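Local coordinates for alkyl hydroperoxide reductase/ Thiol specific antioxidant/ Mal allergen (Burkholderia ambifaria, PDB 5ENU), which probably reduces hydrogen peroxide and organic hydroperoxides through a reactive cysteine thiol, as a peroxiredoxin of the AhpC/TSA family with a thioredoxin-like fold, at residues S32-K35 with G36-L39; E55-Q58 with F59-L62; A104-L108 with F109-K113. All coordinates share one frame; numbering follows the deposited sequence. Where two conformers were deposited one is given.

Contact 1 (S32-K35 with G36-L39)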
ATOM      1  N   SER A  32      -3.424 -13.985   1.274  1.00 11.32           N
ATOM      2  CA  SER A  32      -3.275 -15.310   0.684  1.00 12.89           C
ATOM      3  C   SER A  32      -3.647 -15.342  -0.797  1.00 13.13           C
ATOM      4  O   SER A  32      -3.124 -16.190  -1.539  1.00 14.71           O
ATOM      5  CB  SER A  32      -4.103 -16.321   1.468  1.00 14.55           C
ATOM      6  OG  SER A  32      -5.471 -15.983   1.413  1.00 18.32           O
ATOM      7  N   ASP A  33      -4.538 -14.437  -1.251  1.00 12.15           N
ATOM      8  CA  ASP A  33      -4.836 -14.318  -2.682  1.00 12.97           C
ATOM      9  C   ASP A  33      -3.591 -14.015  -3.514  1.00 13.28           C
ATOM     10  O   ASP A  33      -3.598 -14.257  -4.724  1.00 14.62           O
ATOM     11  CB  ASP A  33      -5.833 -13.179  -2.955  1.00 13.06           C
ATOM     12  CG  ASP A  33      -7.216 -13.412  -2.345  1.00 15.29           C
ATOM     13  OD1 ASP A  33      -7.613 -14.573  -2.108  1.00 17.93           O
ATOM     14  OD2 ASP A  33      -7.933 -12.410  -2.153  1.00 14.56           O
ATOM     15  N   LEU A  34      -2.562 -13.420  -2.913  1.00 11.48           N
ATOM     16  CA  LEU A  34      -1.376 -12.941  -3.613  1.00 11.68           C
ATOM     17  C   LEU A  34      -0.234 -13.951  -3.599  1.00 12.16           C
ATOM     18  O   LEU A  34       0.808 -13.694  -4.209  1.00 11.77           O
ATOM     19  CB  LEU A  34      -0.904 -11.606  -3.015  1.00 13.06           C
ATOM     20  CG  LEU A  34      -1.591 -10.319  -3.497  1.00 14.40           C
ATOM     21  CD1 LEU A  34      -1.329 -10.077  -4.975  1.00 14.96           C
ATOM     22  CD2 LEU A  34      -3.090 -10.310  -3.181  1.00 15.55           C
ATOM     23  N   LYS A  35      -0.410 -15.090  -2.935  1.00 12.79           N
ATOM     24  CA  LYS A  35       0.623 -16.120  -2.948  1.00 14.32           C
ATOM     25  C   LYS A  35       1.008 -16.457  -4.384  1.00 13.81           C
ATOM     26  O   LYS A  35       0.149 -16.577  -5.264  1.00 14.95           O
ATOM     27  CB  LYS A  35       0.124 -17.382  -2.235  1.00 18.51           C
ATOM     28  CG  LYS A  35       0.151 -17.254  -0.714  1.00 24.48           C
ATOM     29  CD  LYS A  35      -0.129 -18.577  -0.007  1.00 29.00           C
ATOM     30  CE  LYS A  35      -1.591 -18.971  -0.126  1.00 30.56           C
ATOM     31  NZ  LYS A  35      -1.949 -20.060   0.843  1.00 30.51           N
ATOM     32  N   GLY A  36       2.317 -16.576  -4.627  1.00 11.55           N
ATOM     33  CA  GLY A  36       2.820 -16.847  -5.960  1.00 12.97           C
ATOM     34  C   GLY A  36       3.075 -15.616  -6.802  1.00 12.89           C
ATOM     35  O   GLY A  36       3.601 -15.749  -7.922  1.00 16.75           O
ATOM     36  N   ARG A  37       2.710 -14.428  -6.302  1.00 11.86           N
ATOM     37  CA  ARG A  37       2.993 -13.164  -6.965  0.57 12.54           C
ATOM     38  C   ARG A  37       3.701 -12.249  -5.984  1.00 10.36           C
ATOM     39  O   ARG A  37       3.501 -12.342  -4.771  1.00  9.43           O
ATOM     40  CB  ARG A  37       1.700 -12.444  -7.393  0.57 14.70           C
ATOM     41  CG  ARG A  37       0.994 -13.049  -8.597  0.57 19.04           C
ATOM     42  CD  ARG A  37      -0.276 -12.282  -8.946  0.57 21.85           C
ATOM     43  NE  ARG A  37      -1.365 -12.561  -8.018  0.57 24.00           N
ATOM     44  CZ  ARG A  37      -2.523 -11.906  -8.006  0.57 26.37           C
ATOM     45  NH1 ARG A  37      -2.740 -10.929  -8.874  0.57 27.62           N
ATOM     46  NH2 ARG A  37      -3.462 -12.224  -7.127  0.57 26.39           N
ATOM     47  N   LYS A  38       4.539 -11.369  -6.513  1.00  9.27           N
ATOM     48  CA  LYS A  38       5.041 -10.285  -5.689  1.00  8.91           C
ATOM     49  C   LYS A  38       3.915  -9.283  -5.459  1.00  9.03           C
ATOM     50  O   LYS A  38       3.033  -9.102  -6.306  1.00 10.26           O
ATOM     51  CB  LYS A  38       6.201  -9.601  -6.410  1.00 11.66           C
ATOM     52  CG  LYS A  38       7.350 -10.572  -6.814  1.00 12.88           C
ATOM     53  CD  LYS A  38       8.231  -9.962  -7.906  1.00 14.15           C
ATOM     54  CE  LYS A  38       9.201 -10.968  -8.487  1.00 15.05           C
ATOM     55  NZ  LYS A  38      10.060 -10.382  -9.557  1.00 18.72           N
ATOM     56  N   LEU A  39       3.942  -8.644  -4.294  1.00  8.76           N
ATOM     57  CA  LEU A  39       2.947  -7.640  -3.919  1.00  7.92           C
ATOM     58  C   LEU A  39       3.654  -6.358  -3.505  1.00  7.44           C
ATOM     59  O   LEU A  39       4.473  -6.367  -2.576  1.00  8.79           O
ATOM     60  CB  LEU A  39       2.056  -8.137  -2.780  1.00  9.23           C
ATOM     61  CG  LEU A  39       1.133  -7.071  -2.176  1.00  9.00           C
ATOM     62  CD1 LEU A  39       0.163  -6.545  -3.236  1.00 10.14           C
ATOM     63  CD2 LEU A  39       0.369  -7.615  -0.989  1.00  9.71           C
TER
HETATM   64  O   HOH W   1      -1.590 -15.025  -6.647  1.00 26.23           O
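Asp-33 meets Arg-37 through its backbone: Arg-37 NH2 donates to Asp-33 O at 3.2 Å with an N-H...O angle of 159°. The carbonyl oxygen lies at the edge of the guanidinium, practically in its plane, whereas the donor stands 46° out of the carbonyl plane and so does not follow a lone pair. The Asp-33 carboxylate is turned elsewhere, with OD2 accepting from the backbone N of Ser-30. Leu-34 brings its CD1 methyl over one guanidinium face, nearer the rim than the middle, at 3.7 Å from Arg-37 NH2. A bend in the Arg-37 chain at chi3 (-75°) folds the guanidinium back over this methyl. The backbone here makes a type II beta turn from Leu-34 to Arg-37, closed by Arg-37 N to Leu-34 O at 2.9 Å, which takes the chain from a 3-10 segment into strand 38-43 of the central sheet. On the buried side, Leu-34 CG sits 4.2 Å from Leu-39 CD1, the two side chains crossing at about a right angle; Leu-39 continues onto Ile-74 of strand 71-77. The carbonyl of Lys-35 accepts from a water, 2.7 Å from Lys-35 O, that also donates to Asp-33 O, which thus has two donors, and accepts from Arg-37 NE at 2.8 Å. Gly-36 follows, taking up the positive phi that the type II turn needs at this position.

Contact 2 (E55-Q58 with F59-L62)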
ATOM      1  N   GLU A  55       1.329   9.745  -6.953  1.00  7.96           N
ATOM      2  CA  GLU A  55       1.793   8.389  -6.683  1.00  8.18           C
ATOM      3  C   GLU A  55       0.941   7.349  -7.412  1.00  8.00           C
ATOM      4  O   GLU A  55       1.469   6.429  -8.048  1.00  9.02           O
ATOM      5  CB  GLU A  55       1.829   8.131  -5.174  1.00  8.45           C
ATOM      6  CG  GLU A  55       2.503   6.806  -4.833  1.00  7.72           C
ATOM      7  CD  GLU A  55       2.671   6.535  -3.347  1.00  7.99           C
ATOM      8  OE1 GLU A  55       1.995   7.193  -2.531  1.00  9.26           O
ATOM      9  OE2 GLU A  55       3.501   5.638  -3.019  1.00  9.03           O
ATOM     10  N   GLY A  56      -0.378   7.480  -7.324  1.00  8.95           N
ATOM     11  CA  GLY A  56      -1.255   6.549  -8.025  1.00  8.91           C
ATOM     12  C   GLY A  56      -1.052   6.570  -9.532  1.00  8.93           C
ATOM     13  O   GLY A  56      -0.969   5.514 -10.170  1.00  8.54           O
ATOM     14  N   LEU A  57      -0.932   7.772 -10.119  1.00  9.03           N
ATOM     15  CA  LEU A  57      -0.717   7.895 -11.563  1.00  9.30           C
ATOM     16  C   LEU A  57       0.622   7.317 -11.989  1.00  9.18           C
ATOM     17  O   LEU A  57       0.727   6.749 -13.085  1.00 10.16           O
ATOM     18  CB  LEU A  57      -0.823   9.363 -11.984  1.00  9.95           C
ATOM     19  CG  LEU A  57      -2.261   9.909 -11.968  1.00 12.10           C
ATOM     20  CD1 LEU A  57      -2.243  11.388 -12.281  1.00 13.64           C
ATOM     21  CD2 LEU A  57      -3.154   9.179 -12.947  1.00 13.90           C
ATOM     22  N   GLN A  58       1.652   7.425 -11.135  1.00  9.36           N
ATOM     23  CA  GLN A  58       2.956   6.894 -11.514  1.00  9.64           C
ATOM     24  C   GLN A  58       2.981   5.372 -11.421  1.00 10.09           C
ATOM     25  O   GLN A  58       3.563   4.704 -12.289  1.00 10.05           O
ATOM     26  CB  GLN A  58       4.069   7.590 -10.709  1.00 10.56           C
ATOM     27  CG  GLN A  58       4.259   9.042 -11.207  1.00 12.03           C
ATOM     28  CD  GLN A  58       5.338   9.827 -10.486  1.00 18.59           C
ATOM     29  OE1 GLN A  58       5.641   9.572  -9.335  1.00 20.99           O
ATOM     30  NE2 GLN A  58       5.891  10.823 -11.164  1.00 25.83           N
ATOM     31  N   PHE A  59       2.302   4.799 -10.417  1.00  9.38           N
ATOM     32  CA  PHE A  59       2.143   3.347 -10.410  1.00  9.85           C
ATOM     33  C   PHE A  59       1.335   2.886 -11.618  1.00  9.50           C
ATOM     34  O   PHE A  59       1.654   1.852 -12.222  1.00 10.18           O
ATOM     35  CB  PHE A  59       1.487   2.853  -9.113  1.00  9.26           C
ATOM     36  CG  PHE A  59       2.450   2.640  -7.965  1.00  8.92           C
ATOM     37  CD1 PHE A  59       3.419   1.658  -8.034  1.00  9.70           C
ATOM     38  CD2 PHE A  59       2.357   3.406  -6.799  1.00  8.09           C
ATOM     39  CE1 PHE A  59       4.296   1.449  -6.983  1.00 10.09           C
ATOM     40  CE2 PHE A  59       3.222   3.188  -5.722  1.00  8.76           C
ATOM     41  CZ  PHE A  59       4.198   2.208  -5.829  1.00  8.94           C
ATOM     42  N   ARG A  60       0.303   3.656 -12.006  1.00  8.63           N
ATOM     43  CA  ARG A  60      -0.477   3.321 -13.200  0.73  9.34           C
ATOM     44  C   ARG A  60       0.399   3.298 -14.446  1.00 10.63           C
ATOM     45  O   ARG A  60       0.312   2.374 -15.268  1.00 11.08           O
ATOM     46  CB  ARG A  60      -1.613   4.329 -13.385  0.73  9.16           C
ATOM     47  CG  ARG A  60      -2.292   4.243 -14.729  0.73  9.07           C
ATOM     48  CD  ARG A  60      -3.418   5.228 -14.756  0.73 10.36           C
ATOM     49  NE  ARG A  60      -4.180   5.158 -15.999  0.73 15.02           N
ATOM     50  CZ  ARG A  60      -3.938   5.930 -17.049  0.73 20.85           C
ATOM     51  NH1 ARG A  60      -4.679   5.826 -18.155  0.73 23.38           N
ATOM     52  NH2 ARG A  60      -2.954   6.818 -16.983  0.73 23.90           N
ATOM     53  N   GLU A  61       1.241   4.325 -14.614  1.00 11.28           N
ATOM     54  CA  GLU A  61       2.042   4.442 -15.826  1.00 12.76           C
ATOM     55  C   GLU A  61       2.984   3.260 -15.992  1.00 12.34           C
ATOM     56  O   GLU A  61       3.209   2.782 -17.112  1.00 14.12           O
ATOM     57  CB  GLU A  61       2.831   5.747 -15.777  1.00 17.79           C
ATOM     58  CG  GLU A  61       3.741   5.957 -16.959  1.00 23.02           C
ATOM     59  CD  GLU A  61       4.576   7.216 -16.808  1.00 31.00           C
ATOM     60  OE1 GLU A  61       4.816   7.891 -17.828  1.00 35.80           O
ATOM     61  OE2 GLU A  61       4.983   7.535 -15.666  1.00 32.07           O
ATOM     62  N   LEU A  62       3.549   2.772 -14.892  1.00 10.92           N
ATOM     63  CA  LEU A  62       4.487   1.661 -14.943  1.00 10.83           C
ATOM     64  C   LEU A  62       3.846   0.311 -14.659  1.00 10.60           C
ATOM     65  O   LEU A  62       4.555  -0.704 -14.660  1.00 11.45           O
ATOM     66  CB  LEU A  62       5.670   1.916 -14.000  1.00 11.69           C
ATOM     67  CG  LEU A  62       6.618   3.021 -14.481  1.00 12.94           C
ATOM     68  CD1 LEU A  62       7.699   3.320 -13.463  1.00 14.65           C
ATOM     69  CD2 LEU A  62       7.235   2.621 -15.808  1.00 17.05           C
TER
HETATM   70  O   HOH W   2      -0.699   7.269 -15.482  1.00 18.85           O
HETATM   71  O   HOH W   3       5.730   6.404 -13.427  1.00 16.50           O
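The side chains of Glu-55 and Phe-59, one helical turn apart, run side by side and point the same way, carboxylate and ring planes 25° apart. Glu-55 OE2 comes to 3.7 Å from Phe-59 CE2, and Glu-55 CG is 3.8 Å from the same ring carbon. The backbone carbonyl O of Glu-55 approaches the ring obliquely, 3.4 Å from Phe-59 CD2. Glu-55 reaches along the ring because CG is anti to its backbone N (chi1 -171°) and the chain stays extended beyond it. The third flat group, the Arg-60 guanidinium, holds a water at its edge, in plane: NH2 donates to it at 2.7 Å, and the water donates in turn to Leu-57 O. A second water links Gln-58 O to the Glu-61 carboxylate, giving to OE2 at 2.6 Å. The backbone carries consecutive i to i+4 alpha-helical bonds, from Phe-59 N to Glu-55 O at 3.0 Å (169° at the hydrogen) through to Leu-62 N on Gln-58 O. Leu-57 O and Gln-58 O each accept twice, from a backbone N-H (of Glu-61 and Leu-62 respectively) and from a water. The segment belongs to helix 50-68 of the beta-alpha-beta unit formed with strands 38-43 and 71-77. Phe-59 stacks on Tyr-42 of strand 38-43 and touches Val-151 of helix 150-160, while Glu-55 OE1 forms a salt bridge with Arg-127 of strand 120-132.

Contact 3 (A104-L108 with F109-K113)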
ATOM      1  N   ALA A 104      -6.890  -1.746  10.511  1.00  9.42           N
ATOM      2  CA  ALA A 104      -6.234  -3.042  10.715  1.00 10.83           C
ATOM      3  C   ALA A 104      -4.880  -3.115  10.002  1.00  9.73           C
ATOM      4  O   ALA A 104      -3.869  -3.531  10.594  1.00 10.83           O
ATOM      5  CB  ALA A 104      -7.142  -4.187  10.264  1.00 12.00           C
ATOM      6  N   LEU A 105      -4.827  -2.733   8.720  1.00  9.00           N
ATOM      7  CA  LEU A 105      -3.555  -2.832   8.007  0.51  9.10           C
ATOM      8  C   LEU A 105      -2.585  -1.742   8.442  1.00  9.33           C
ATOM      9  O   LEU A 105      -1.378  -1.976   8.513  1.00  9.94           O
ATOM     10  CB  LEU A 105      -3.761  -2.775   6.495  0.51  9.77           C
ATOM     11  CG  LEU A 105      -4.150  -4.062   5.761  0.51 10.75           C
ATOM     12  CD1 LEU A 105      -5.539  -4.544   6.179  0.51 13.23           C
ATOM     13  CD2 LEU A 105      -4.075  -3.835   4.256  0.51  9.64           C
ATOM     14  N   CYS A 106      -3.093  -0.536   8.729  1.00  9.12           N
ATOM     15  CA  CYS A 106      -2.192   0.530   9.172  1.00  9.28           C
ATOM     16  C   CYS A 106      -1.510   0.156  10.476  1.00 10.71           C
ATOM     17  O   CYS A 106      -0.325   0.465  10.687  1.00 11.30           O
ATOM     18  CB  CYS A 106      -2.956   1.839   9.334  1.00 10.27           C
ATOM     19  SG  CYS A 106      -3.471   2.657   7.819  1.00 11.95           S
ATOM     20  N   ALA A 107      -2.244  -0.537  11.353  1.00 10.42           N
ATOM     21  CA  ALA A 107      -1.672  -1.013  12.605  1.00 10.50           C
ATOM     22  C   ALA A 107      -0.662  -2.125  12.345  1.00 11.35           C
ATOM     23  O   ALA A 107       0.439  -2.120  12.909  1.00 13.46           O
ATOM     24  CB  ALA A 107      -2.795  -1.510  13.505  1.00 11.98           C
ATOM     25  N   LEU A 108      -1.020  -3.085  11.485  1.00  9.97           N
ATOM     26  CA  LEU A 108      -0.142  -4.212  11.187  1.00 10.83           C
ATOM     27  C   LEU A 108       1.186  -3.745  10.589  1.00  9.75           C
ATOM     28  O   LEU A 108       2.254  -4.259  10.946  1.00 11.65           O
ATOM     29  CB  LEU A 108      -0.856  -5.181  10.247  1.00 10.97           C
ATOM     30  CG  LEU A 108      -0.049  -6.380   9.734  1.00 11.82           C
ATOM     31  CD1 LEU A 108       0.488  -7.196  10.899  1.00 14.77           C
ATOM     32  CD2 LEU A 108      -0.923  -7.216   8.794  1.00 12.86           C
ATOM     33  N   PHE A 109       1.144  -2.776   9.679  1.00  9.46           N
ATOM     34  CA  PHE A 109       2.334  -2.259   9.010  1.00  9.40           C
ATOM     35  C   PHE A 109       2.963  -1.084   9.738  1.00  9.30           C
ATOM     36  O   PHE A 109       4.019  -0.604   9.315  1.00 10.63           O
ATOM     37  CB  PHE A 109       2.030  -1.939   7.545  1.00  8.94           C
ATOM     38  CG  PHE A 109       1.906  -3.175   6.698  1.00  7.33           C
ATOM     39  CD1 PHE A 109       0.724  -3.918   6.683  1.00  8.50           C
ATOM     40  CD2 PHE A 109       2.990  -3.616   5.935  1.00  9.55           C
ATOM     41  CE1 PHE A 109       0.632  -5.087   5.921  1.00  8.36           C
ATOM     42  CE2 PHE A 109       2.905  -4.781   5.172  1.00  9.64           C
ATOM     43  CZ  PHE A 109       1.724  -5.524   5.163  1.00  8.19           C
ATOM     44  N   ASP A 110       2.334  -0.629  10.820  1.00 10.37           N
ATOM     45  CA  ASP A 110       2.900   0.373  11.723  1.00 11.48           C
ATOM     46  C   ASP A 110       3.167   1.704  11.010  1.00 11.30           C
ATOM     47  O   ASP A 110       4.229   2.312  11.146  1.00 13.17           O
ATOM     48  CB  ASP A 110       4.132  -0.158  12.471  1.00 15.71           C
ATOM     49  CG  ASP A 110       4.469   0.674  13.683  1.00 22.42           C
ATOM     50  OD1 ASP A 110       3.556   1.296  14.277  1.00 23.89           O
ATOM     51  OD2 ASP A 110       5.662   0.707  14.034  1.00 25.78           O
ATOM     52  N   VAL A 111       2.166   2.177  10.260  1.00  9.24           N
ATOM     53  CA  VAL A 111       2.302   3.416   9.485  1.00  9.84           C
ATOM     54  C   VAL A 111       1.588   4.607  10.112  1.00 10.03           C
ATOM     55  O   VAL A 111       1.642   5.704   9.543  1.00 10.97           O
ATOM     56  CB  VAL A 111       1.860   3.247   8.012  1.00  8.38           C
ATOM     57  CG1 VAL A 111       2.670   2.162   7.310  1.00  9.55           C
ATOM     58  CG2 VAL A 111       0.358   2.954   7.919  1.00 10.09           C
ATOM     59  N   ILE A 112       0.905   4.437  11.245  1.00  9.70           N
ATOM     60  CA  ILE A 112       0.204   5.568  11.843  1.00  9.98           C
ATOM     61  C   ILE A 112       1.222   6.529  12.447  1.00 12.12           C
ATOM     62  O   ILE A 112       2.188   6.112  13.103  1.00 14.61           O
ATOM     63  CB  ILE A 112      -0.811   5.090  12.899  1.00 10.95           C
ATOM     64  CG1 ILE A 112      -1.906   4.220  12.274  1.00 13.74           C
ATOM     65  CG2 ILE A 112      -1.393   6.282  13.716  1.00 13.66           C
ATOM     66  CD1 ILE A 112      -2.818   4.948  11.271  1.00 15.43           C
ATOM     67  N   LYS A 113       1.006   7.827  12.243  1.00 13.56           N
ATOM     68  CA  LYS A 113       1.868   8.849  12.814  1.00 16.82           C
ATOM     69  C   LYS A 113       1.006  10.019  13.259  1.00 17.15           C
ATOM     70  O   LYS A 113       0.225  10.542  12.463  1.00 19.30           O
ATOM     71  CB  LYS A 113       2.859   9.333  11.749  1.00 21.36           C
ATOM     72  CG  LYS A 113       3.854  10.370  12.231  1.00 27.29           C
ATOM     73  CD  LYS A 113       4.681  10.921  11.066  1.00 33.13           C
ATOM     74  CE  LYS A 113       5.872  11.740  11.564  1.00 37.04           C
ATOM     75  NZ  LYS A 113       6.985  10.861  12.034  1.00 39.35           N
TER
HETATM   76  O   HOH W   4       0.734   2.162  13.281  1.00 19.30           O
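Cys-106 and Val-111 meet where helix 104-109 ends in a Schellman motif, with Asp-110 at positive phi (61°) turning the chain toward strand 112-117. Among the backbone hydrogen bonds, Val-111 N reaches Cys-106 O at 3.1 Å with a straight N-H...O angle of 164°, in the carbonyl plane. Phe-109 N closes the last regular turn on Leu-105 O at 2.9 Å. Asp-110 N makes weak bonds to Cys-106 O and Ala-107 O. Apolar contacts join the helix to the residues after the turn. Cys-106 CB lies 3.7 Å from Ile-112 CD1 and 3.8 Å from Val-111 CG2, so two branched side chains beyond the cap close on one helix residue. With Val-111 CG1 anti to the carbonyl carbon (chi1 -59°), CG2 falls between the backbone N and that carbon, the position from which it meets Cys-106. Leu-108 and Phe-109 run side by side, CD2 of Leu-108 being 3.9 Å from CE1 of Phe-109. The Phe-109 ring packs against the central sheet, meeting Phe-43 and Phe-130. Its edge receives Leu-105 O, in plane and 3.4 Å from Phe-109 CD1. Solvent contributes last: a water oxygen accepts a hydrogen bond from Ile-112 N at 3.1 Å.

How the contacts relate
The three contacts follow in series along the chain, none touching another. Contact 3 is largely buried; contacts 1 and 2 are partly buried, with polar side chains at their outer margins. Contacts 1 and 3 are both turns leading into strands of the same mixed sheet, through a type II turn and a Schellman motif respectively, whereas contact 2 is uninterrupted helix. Contact 1 leads into strand 38-43, on which the Phe-59 ring of contact 2 packs; contacts 2 and 3 lie on opposite sides of the chain's centre, their centres about 23 Å apart. A guanidinium on a backbone carbonyl marks contact 1, a carboxylate beside a ring contact 2, and aliphatic groups against a cysteine contact 3.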